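Local coordinates for protein fructose-bisphosphate aldolase (Plasmodium falciparum, PDB 4TR9) that is a class I fructose-bisphosphate aldolase, an enzyme with the TIM-barrel fold, at residues Y144-V158 with C185-L199. Sequence-based numbering, arbitrary orientation.
With 38D (N'-[(E)-(2,4-dichlorophenyl)methylidene]-3,4-dihydroxybenzohydrazide), chain K.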
loop_
_atom_site.group_PDB
_atom_site.type_symbol
_atom_site.label_atom_id
_atom_site.label_comp_id
_atom_site.label_asym_id
_atom_site.label_seq_id
_atom_site.Cartn_x
_atom_site.Cartn_y
_atom_site.Cartn_z
ATOM N N TYR A 144 2.014 -5.393 33.752
ATOM C CA TYR A 144 2.894 -6.550 33.896
ATOM C C TYR A 144 3.281 -6.769 35.351
ATOM O O TYR A 144 3.251 -7.894 35.850
ATOM C CB TYR A 144 4.153 -6.380 33.041
ATOM C CG TYR A 144 5.060 -7.593 33.042
ATOM C CD1 TYR A 144 4.877 -8.618 32.122
ATOM C CD2 TYR A 144 6.096 -7.711 33.959
ATOM C CE1 TYR A 144 5.701 -9.727 32.118
ATOM C CE2 TYR A 144 6.925 -8.818 33.962
ATOM C CZ TYR A 144 6.723 -9.822 33.040
ATOM O OH TYR A 144 7.543 -10.926 33.036
ATOM N N LYS A 145 3.643 -5.685 36.029
ATOM C CA LYS A 145 4.055 -5.758 37.424
ATOM C C LYS A 145 2.859 -6.080 38.313
ATOM O O LYS A 145 3.015 -6.568 39.432
ATOM C CB LYS A 145 4.711 -4.445 37.860
ATOM C CG LYS A 145 5.699 -4.597 39.006
ATOM C CD LYS A 145 6.380 -3.277 39.333
ATOM C CE LYS A 145 5.420 -2.309 40.004
ATOM N NZ LYS A 145 4.958 -2.815 41.326
ATOM N N ALA A 146 1.662 -5.805 37.802
ATOM C CA ALA A 146 0.430 -6.099 38.522
ATOM C C ALA A 146 0.066 -7.576 38.404
ATOM O O ALA A 146 -0.674 -8.109 39.230
ATOM C CB ALA A 146 -0.706 -5.231 38.008
ATOM N N GLY A 147 0.582 -8.231 37.369
ATOM C CA GLY A 147 0.350 -9.652 37.183
ATOM C C GLY A 147 -0.125 -10.033 35.794
ATOM O O GLY A 147 -0.206 -11.216 35.467
ATOM N N ALA A 148 -0.438 -9.035 34.973
ATOM C CA ALA A 148 -0.920 -9.289 33.619
ATOM C C ALA A 148 0.194 -9.836 32.733
ATOM O O ALA A 148 1.344 -9.407 32.830
ATOM C CB ALA A 148 -1.504 -8.021 33.016
ATOM N N ARG A 149 -0.153 -10.785 31.869
ATOM C CA ARG A 149 0.824 -11.398 30.977
ATOM C C ARG A 149 0.373 -11.345 29.521
ATOM O O ARG A 149 1.130 -11.704 28.616
ATOM C CB ARG A 149 1.095 -12.844 31.394
ATOM C CG ARG A 149 1.895 -12.971 32.682
ATOM C CD ARG A 149 3.264 -12.327 32.531
ATOM N NE ARG A 149 4.037 -12.369 33.768
ATOM C CZ ARG A 149 4.055 -11.395 34.673
ATOM N NH1 ARG A 149 4.791 -11.520 35.769
ATOM N NH2 ARG A 149 3.337 -10.296 34.484
ATOM N N PHE A 150 -0.860 -10.903 29.295
ATOM C CA PHE A 150 -1.342 -10.676 27.938
ATOM C C PHE A 150 -2.390 -9.566 27.914
ATOM O O PHE A 150 -3.063 -9.314 28.913
ATOM C CB PHE A 150 -1.899 -11.973 27.330
ATOM C CG PHE A 150 -3.196 -12.441 27.937
ATOM C CD1 PHE A 150 -4.410 -12.105 27.358
ATOM C CD2 PHE A 150 -3.200 -13.247 29.065
ATOM C CE1 PHE A 150 -5.603 -12.545 27.903
ATOM C CE2 PHE A 150 -4.391 -13.692 29.613
ATOM C CZ PHE A 150 -5.594 -13.340 29.031
ATOM N N ALA A 151 -2.513 -8.895 26.772
ATOM C CA ALA A 151 -3.410 -7.750 26.655
ATOM C C ALA A 151 -4.445 -7.944 25.552
ATOM O O ALA A 151 -4.353 -8.881 24.758
ATOM C CB ALA A 151 -2.609 -6.480 26.406
ATOM N N LYS A 152 -5.429 -7.051 25.507
ATOM C CA LYS A 152 -6.489 -7.128 24.507
ATOM C C LYS A 152 -6.854 -5.740 23.975
ATOM O O LYS A 152 -6.727 -4.741 24.680
ATOM C CB LYS A 152 -7.724 -7.811 25.091
ATOM C CG LYS A 152 -8.606 -8.481 24.052
ATOM C CD LYS A 152 -10.070 -8.271 24.370
ATOM C CE LYS A 152 -10.397 -6.790 24.397
ATOM N NZ LYS A 152 -11.831 -6.543 24.683
ATOM N N TRP A 153 -7.320 -5.697 22.731
ATOM C CA TRP A 153 -7.592 -4.444 22.032
ATOM C C TRP A 153 -8.670 -4.687 20.984
ATOM O O TRP A 153 -8.412 -5.303 19.950
ATOM C CB TRP A 153 -6.300 -3.913 21.401
ATOM C CG TRP A 153 -6.399 -2.685 20.524
ATOM C CD1 TRP A 153 -7.046 -2.577 19.326
ATOM C CD2 TRP A 153 -5.764 -1.419 20.748
ATOM N NE1 TRP A 153 -6.880 -1.316 18.807
ATOM C CE2 TRP A 153 -6.095 -0.585 19.660
ATOM C CE3 TRP A 153 -4.962 -0.902 21.772
ATOM C CZ2 TRP A 153 -5.649 0.733 19.563
ATOM C CZ3 TRP A 153 -4.518 0.407 21.674
ATOM C CH2 TRP A 153 -4.863 1.210 20.578
ATOM N N ARG A 154 -9.879 -4.211 21.258
ATOM C CA ARG A 154 -11.028 -4.507 20.407
ATOM C C ARG A 154 -11.306 -3.424 19.369
ATOM O O ARG A 154 -11.480 -2.254 19.706
ATOM C CB ARG A 154 -12.275 -4.722 21.266
ATOM C CG ARG A 154 -13.558 -4.907 20.472
ATOM C CD ARG A 154 -14.724 -5.230 21.392
ATOM N NE ARG A 154 -15.986 -5.357 20.670
ATOM C CZ ARG A 154 -16.883 -4.383 20.554
ATOM N NH1 ARG A 154 -18.005 -4.589 19.879
ATOM N NH2 ARG A 154 -16.656 -3.201 21.112
ATOM N N THR A 155 -11.351 -3.830 18.105
ATOM C CA THR A 155 -11.723 -2.933 17.018
ATOM C C THR A 155 -12.990 -3.456 16.350
ATOM O O THR A 155 -13.243 -4.662 16.347
ATOM C CB THR A 155 -10.599 -2.797 15.977
ATOM O OG1 THR A 155 -9.327 -2.818 16.636
ATOM C CG2 THR A 155 -10.743 -1.495 15.204
ATOM N N VAL A 156 -13.786 -2.554 15.788
ATOM C CA VAL A 156 -15.084 -2.929 15.239
ATOM C C VAL A 156 -15.252 -2.516 13.779
ATOM O O VAL A 156 -15.023 -1.362 13.418
ATOM C CB VAL A 156 -16.229 -2.313 16.070
ATOM C CG1 VAL A 156 -17.565 -2.503 15.372
ATOM C CG2 VAL A 156 -16.257 -2.922 17.463
ATOM N N LEU A 157 -15.649 -3.473 12.945
ATOM C CA LEU A 157 -15.980 -3.198 11.550
ATOM C C LEU A 157 -17.434 -3.564 11.270
ATOM O O LEU A 157 -17.987 -4.471 11.892
ATOM C CB LEU A 157 -15.053 -3.964 10.602
ATOM C CG LEU A 157 -13.552 -3.678 10.682
ATOM C CD1 LEU A 157 -12.867 -4.608 11.675
ATOM C CD2 LEU A 157 -12.913 -3.790 9.306
ATOM N N VAL A 158 -18.048 -2.856 10.329
ATOM C CA VAL A 158 -19.450 -3.076 9.995
ATOM C C VAL A 158 -19.597 -3.536 8.548
ATOM O O VAL A 158 -18.960 -2.985 7.652
ATOM C CB VAL A 158 -20.284 -1.795 10.213
ATOM C CG1 VAL A 158 -21.730 -2.009 9.791
ATOM C CG2 VAL A 158 -20.208 -1.353 11.666
ATOM N N CYS A 185 2.872 -3.876 22.985
ATOM C CA CYS A 185 2.684 -4.901 24.008
ATOM C C CYS A 185 3.842 -5.892 24.037
ATOM O O CYS A 185 4.359 -6.222 25.105
ATOM C CB CYS A 185 1.369 -5.647 23.784
ATOM S SG CYS A 185 -0.103 -4.658 24.106
ATOM N N GLN A 186 4.244 -6.365 22.861
ATOM C CA GLN A 186 5.346 -7.314 22.757
ATOM C C GLN A 186 6.648 -6.692 23.249
ATOM O O GLN A 186 7.500 -7.377 23.814
ATOM C CB GLN A 186 5.501 -7.803 21.315
ATOM C CG GLN A 186 4.322 -8.622 20.820
ATOM C CD GLN A 186 4.579 -9.278 19.480
ATOM O OE1 GLN A 186 5.432 -8.834 18.712
ATOM N NE2 GLN A 186 3.843 -10.346 19.194
ATOM N N GLN A 187 6.791 -5.388 23.038
ATOM C CA GLN A 187 7.958 -4.657 23.510
ATOM C C GLN A 187 8.015 -4.665 25.034
ATOM O O GLN A 187 9.093 -4.682 25.627
ATOM C CB GLN A 187 7.937 -3.218 22.991
ATOM C CG GLN A 187 9.203 -2.431 23.281
ATOM C CD GLN A 187 9.060 -0.957 22.955
ATOM O OE1 GLN A 187 7.990 -0.372 23.128
ATOM N NE2 GLN A 187 10.140 -0.349 22.480
ATOM N N ASN A 188 6.841 -4.663 25.660
ATOM C CA ASN A 188 6.749 -4.621 27.113
ATOM C C ASN A 188 6.294 -5.948 27.714
ATOM O O ASN A 188 5.596 -5.971 28.727
ATOM C CB ASN A 188 5.804 -3.499 27.546
ATOM C CG ASN A 188 6.300 -2.128 27.129
ATOM O OD1 ASN A 188 7.111 -1.514 27.820
ATOM N ND2 ASN A 188 5.813 -1.641 25.992
ATOM N N ARG A 189 6.688 -7.045 27.074
ATOM C CA ARG A 189 6.465 -8.394 27.594
ATOM C C ARG A 189 4.990 -8.729 27.824
ATOM O O ARG A 189 4.633 -9.317 28.845
ATOM C CB ARG A 189 7.246 -8.585 28.899
ATOM C CG ARG A 189 8.748 -8.396 28.751
ATOM C CD ARG A 189 9.450 -8.409 30.102
ATOM N NE ARG A 189 9.086 -7.255 30.920
ATOM C CZ ARG A 189 9.539 -7.039 32.150
ATOM N NH1 ARG A 189 9.154 -5.960 32.819
ATOM N NH2 ARG A 189 10.375 -7.900 32.714
ATOM N N LEU A 190 4.139 -8.361 26.872
ATOM C CA LEU A 190 2.722 -8.713 26.931
ATOM C C LEU A 190 2.249 -9.303 25.608
ATOM O O LEU A 190 2.506 -8.742 24.543
ATOM C CB LEU A 190 1.868 -7.495 27.289
ATOM C CG LEU A 190 1.965 -6.943 28.712
ATOM C CD1 LEU A 190 0.990 -5.790 28.899
ATOM C CD2 LEU A 190 1.707 -8.035 29.737
ATOM N N VAL A 191 1.558 -10.438 25.679
ATOM C CA VAL A 191 1.010 -11.074 24.486
ATOM C C VAL A 191 -0.234 -10.336 24.007
ATOM O O VAL A 191 -1.235 -10.268 24.717
ATOM C CB VAL A 191 0.660 -12.553 24.739
ATOM C CG1 VAL A 191 -0.111 -13.127 23.560
ATOM C CG2 VAL A 191 1.922 -13.358 25.003
ATOM N N PRO A 192 -0.173 -9.773 22.794
ATOM C CA PRO A 192 -1.304 -9.009 22.265
ATOM C C PRO A 192 -2.386 -9.889 21.645
ATOM O O PRO A 192 -2.092 -10.730 20.795
ATOM C CB PRO A 192 -0.653 -8.124 21.203
ATOM C CG PRO A 192 0.504 -8.928 20.716
ATOM C CD PRO A 192 0.991 -9.738 21.891
ATOM N N ILE A 193 -3.626 -9.698 22.080
ATOM C CA ILE A 193 -4.759 -10.351 21.441
ATOM C C ILE A 193 -5.371 -9.403 20.417
ATOM O O ILE A 193 -6.040 -8.432 20.771
ATOM C CB ILE A 193 -5.826 -10.785 22.460
ATOM C CG1 ILE A 193 -5.258 -11.844 23.405
ATOM C CG2 ILE A 193 -7.051 -11.328 21.747
ATOM C CD1 ILE A 193 -6.287 -12.446 24.334
ATOM N N VAL A 194 -5.119 -9.684 19.143
ATOM C CA VAL A 194 -5.612 -8.846 18.059
ATOM C C VAL A 194 -7.073 -9.156 17.758
ATOM O O VAL A 194 -7.404 -10.259 17.327
ATOM C CB VAL A 194 -4.772 -9.032 16.784
ATOM C CG1 VAL A 194 -5.308 -8.159 15.662
ATOM C CG2 VAL A 194 -3.312 -8.715 17.065
ATOM N N GLU A 195 -7.944 -8.179 17.989
ATOM C CA GLU A 195 -9.376 -8.384 17.805
ATOM C C GLU A 195 -9.968 -7.436 16.764
ATOM O O GLU A 195 -10.395 -6.330 17.095
ATOM C CB GLU A 195 -10.112 -8.218 19.138
ATOM C CG GLU A 195 -11.608 -8.495 19.064
ATOM C CD GLU A 195 -12.309 -8.269 20.388
ATOM O OE1 GLU A 195 -11.611 -8.048 21.401
ATOM O OE2 GLU A 195 -13.557 -8.310 20.418
ATOM N N PRO A 196 -9.975 -7.864 15.493
ATOM C CA PRO A 196 -10.675 -7.141 14.429
ATOM C C PRO A 196 -12.105 -7.648 14.263
ATOM O O PRO A 196 -12.419 -8.293 13.263
ATOM C CB PRO A 196 -9.832 -7.455 13.193
ATOM C CG PRO A 196 -9.316 -8.833 13.458
ATOM C CD PRO A 196 -9.152 -8.963 14.958
ATOM N N GLU A 197 -12.960 -7.360 15.240
ATOM C CA GLU A 197 -14.321 -7.883 15.230
ATOM C C GLU A 197 -15.174 -7.278 14.123
ATOM O O GLU A 197 -15.341 -6.062 14.042
ATOM C CB GLU A 197 -15.004 -7.646 16.577
ATOM C CG GLU A 197 -16.444 -8.142 16.614
ATOM C CD GLU A 197 -17.144 -7.822 17.919
ATOM O OE1 GLU A 197 -16.519 -7.181 18.790
ATOM O OE2 GLU A 197 -18.321 -8.211 18.071
ATOM N N ILE A 198 -15.710 -8.146 13.271
ATOM C CA ILE A 198 -16.678 -7.736 12.266
ATOM C C ILE A 198 -18.085 -8.063 12.754
ATOM O O ILE A 198 -18.419 -9.228 12.972
ATOM C CB ILE A 198 -16.425 -8.427 10.917
ATOM C CG1 ILE A 198 -15.039 -8.063 10.383
ATOM C CG2 ILE A 198 -17.496 -8.040 9.918
ATOM C CD1 ILE A 198 -14.717 -8.694 9.051
ATOM N N LEU A 199 -18.902 -7.029 12.930
ATOM C CA LEU A 199 -20.262 -7.200 13.433
ATOM C C LEU A 199 -21.120 -8.031 12.483
ATOM O O LEU A 199 -21.023 -7.895 11.264
ATOM C CB LEU A 199 -20.919 -5.839 13.665
ATOM C CG LEU A 199 -20.262 -4.943 14.715
ATOM C CD1 LEU A 199 -21.059 -3.662 14.901
ATOM C CD2 LEU A 199 -20.116 -5.687 16.032
HETATM N N12 38D K . -18.739 -2.551 24.723
HETATM C C13 38D K . -19.943 -3.025 24.101
HETATM C C15 38D K . -20.896 -0.757 24.517
HETATM C C17 38D K . -22.577 0.208 23.110
HETATM C C20 38D K . -21.734 -1.980 22.612
HETATM C C01 38D K . -16.167 -6.011 24.496
HETATM C C02 38D K . -15.397 -7.171 24.407
HETATM O O03 38D K . -15.434 -7.988 23.257
HETATM C C04 38D K . -14.581 -7.531 25.470
HETATM C C05 38D K . -14.530 -6.744 26.607
HETATM C C06 38D K . -15.292 -5.593 26.696
HETATM O O07 38D K . -13.792 -8.703 25.407
HETATM C C08 38D K . -16.100 -5.226 25.641
HETATM C C09 38D K . -16.937 -3.951 25.782
HETATM O O10 38D K . -16.796 -3.233 26.766
HETATM N N11 38D K . -17.881 -3.652 24.741
HETATM C C14 38D K . -20.886 -1.888 23.722
HETATM C C16 38D K . -21.741 0.298 24.211
HETATM CL CL1 38D K . -23.627 1.548 22.748
HETATM C C19 38D K . -22.580 -0.921 22.308
HETATM CL CL2 38D K . -21.754 -3.392 21.590
#
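F150-L157 and V191-I198 run side by side as parallel strands, their axes 4.6 Å apart at closest and 25° from aligned. They are neighbouring staves of the TIM barrel, joined through helix 168-187 in a beta-alpha-beta unit. The backbone bonds include A151 N to V191 O (2.8 Å) and L157 N to E197 O. F150, K152, R154, V156, V191, I193, E195 and E197 share the face that carries the ligand pocket; A151, W153, T155 and L157 lie on the other, where W153 and T155 meet helix 168-187.

Before the strands, the R189 guanidinium lies flat on the Y144 ring, planes 18° apart, in a cation-pi stack. R149 NH2 sits over the opposite ring face, held by Y144 O and A148 O. The Y144 hydroxyl is hydrogen-bonded to E21. L190 CD2 meets the ring near its plane. Further in, I193 CD1 packs on F150 CD1 at 3.6 Å.

On the pocket face, K152, R154, E195 and E197 form a salt-bridge network. E195 reaches straight out, with CG anti to the backbone N, and its carboxylate lies against R154 CB and CG. Its OE1 makes long ion pairs with K152 NZ, which also bridges to D40, and with K237. OE2 takes a weak hydrogen bond from O03 of 38D and makes a long ion pair with R154 NE, at the guanidinium edge. R154 is extended, which carries its guanidinium past E195 to E197; ligand atom N11 lies over one guanidinium face. The R154 guanidinium and E197 carboxylate are steeply tilted, planes 64° apart. E197 OE1 receives R154 NE at 2.7 Å, nearly in line with its own C-O bond, and a weaker bond from NH1.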